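PDB 4G68: ABC transporter, which probably captures xylan-derived oligosaccharides outside the cell, as the solute-binding component of an ABC transporter. Local coordinates for residues G257-R260 / D261-T264. Residues are numbered along the deposited sequence; the frame is centred on the assembly and turned at random.
Sequences GLTR and DEAT
Thr259 and Glu262 exchange hydrogen bonds at the start of helix 260-268, a worked example of how side chains stand in for the backbone partners that a first helical turn lacks. Thr259 OG1 lies between its own backbone N and carbonyl carbon (chi1 65°), from where it accepts from Glu262 N at 3.2 Å in a nearly straight bond. Glu262 answers with OE1, which takes Thr259 N in a weak bond of 3.4 Å. With CG beside its own backbone N and the chain extended beyond, Glu262 reaches back along the loop, and the Leu258 side chain, crossing that of Glu262 at about a right angle, rests CG 3.6 Å from Glu262 CB.

Arg260 leaves the turn in the other direction. Its CB sits against Asp261 N; CG, anti to the backbone N (chi1 -180°), lies beside the carbonyl carbon and stays near that same Asp261 N, and CD passes 3.8 Å from Thr264 CG2. Bends at the next two torsions then bring NE to Asp261 OD1 at 2.8 Å, a salt bridge between neighbours whose guanidinium and carboxylate planes lie 9° apart. The bond is short but noticeably bent: OD1 is met nearly along its C-O axis yet sits somewhat out of the guanidinium plane. Beyond CZ, NH1 forms a second salt bridge with Asp281, so two carboxylates share the one cation. A methionine in its place would probably leave Asp261 and Asp281 without their shared countercharge and remove one tie between the helix start and the loop of Asp281.

Behind the cap, regular helical bonding begins as Ala263 N reaches Thr259 O and Thr264 N reaches Arg260 O. The reciprocal Thr259 and Glu262 bonds define a capping box, here with threonine as N-cap, opening a short helix that leads into strand 274-278 of a periplasmic-binding-protein-type fold.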
loop_
_atom_site.group_PDB
_atom_site.type_symbol
_atom_site.label_atom_id
_atom_site.label_comp_id
_atom_site.label_asym_id
_atom_site.label_seq_id
_atom_site.Cartn_x
_atom_site.Cartn_y
_atom_site.Cartn_z
ATOM N N GLY C 257 17.941 -3.115 8.495
ATOM C CA GLY C 257 18.124 -4.550 8.202
ATOM C C GLY C 257 16.881 -5.414 8.363
ATOM O O GLY C 257 16.939 -6.629 8.186
ATOM N N LEU C 258 15.754 -4.790 8.701
ATOM C CA LEU C 258 14.526 -5.510 8.955
ATOM C C LEU C 258 13.499 -5.220 7.841
ATOM O O LEU C 258 13.499 -4.115 7.223
ATOM C CB LEU C 258 13.963 -5.208 10.375
ATOM C CG LEU C 258 14.048 -6.215 11.558
ATOM C CD1 LEU C 258 15.391 -6.922 11.793
ATOM C CD2 LEU C 258 13.584 -5.542 12.846
ATOM N N THR C 259 12.688 -6.236 7.561
ATOM C CA THR C 259 11.661 -6.195 6.502
ATOM C C THR C 259 10.353 -5.641 7.049
ATOM O O THR C 259 10.223 -5.461 8.252
ATOM C CB THR C 259 11.381 -7.590 5.935
ATOM O OG1 THR C 259 10.800 -8.419 6.944
ATOM C CG2 THR C 259 12.663 -8.243 5.379
ATOM N N ARG C 260 9.382 -5.368 6.172
ATOM C CA ARG C 260 8.040 -4.965 6.624
ATOM C C ARG C 260 7.475 -6.003 7.638
ATOM O O ARG C 260 6.958 -5.614 8.683
ATOM C CB ARG C 260 7.110 -4.821 5.406
ATOM C CG ARG C 260 5.661 -4.392 5.712
ATOM C CD ARG C 260 4.707 -5.568 5.982
ATOM N NE ARG C 260 4.606 -6.489 4.864
ATOM C CZ ARG C 260 3.729 -6.378 3.861
ATOM N NH1 ARG C 260 2.834 -5.347 3.796
ATOM N NH2 ARG C 260 3.743 -7.309 2.888
ATOM N N ASP C 261 7.556 -7.287 7.276
ATOM C CA ASP C 261 6.979 -8.382 8.100
ATOM C C ASP C 261 7.642 -8.518 9.483
ATOM O O ASP C 261 6.993 -8.889 10.449
ATOM C CB ASP C 261 7.088 -9.726 7.392
ATOM C CG ASP C 261 6.143 -9.867 6.195
ATOM O OD1 ASP C 261 5.344 -8.964 5.892
ATOM O OD2 ASP C 261 6.221 -10.925 5.547
ATOM N N GLU C 262 8.944 -8.253 9.565
ATOM C CA GLU C 262 9.640 -8.207 10.839
ATOM C C GLU C 262 9.165 -7.007 11.658
ATOM O O GLU C 262 9.083 -7.058 12.874
ATOM C CB GLU C 262 11.150 -8.172 10.622
ATOM C CG GLU C 262 11.632 -9.497 9.989
ATOM C CD GLU C 262 13.133 -9.679 9.911
ATOM O OE1 GLU C 262 13.829 -8.922 9.222
ATOM O OE2 GLU C 262 13.618 -10.652 10.501
ATOM N N ALA C 263 8.848 -5.911 10.973
ATOM C CA ALA C 263 8.350 -4.733 11.670
ATOM C C ALA C 263 6.930 -4.907 12.232
ATOM O O ALA C 263 6.680 -4.566 13.383
ATOM C CB ALA C 263 8.427 -3.516 10.758
ATOM N N THR C 264 6.000 -5.429 11.409
ATOM C CA THR C 264 4.650 -5.759 11.877
ATOM C C THR C 264 4.680 -6.802 13.058
ATOM O O THR C 264 3.870 -6.757 14.000
ATOM C CB THR C 264 3.727 -6.231 10.693
ATOM O OG1 THR C 264 4.303 -7.384 10.068
ATOM C CG2 THR C 264 3.624 -5.132 9.636
#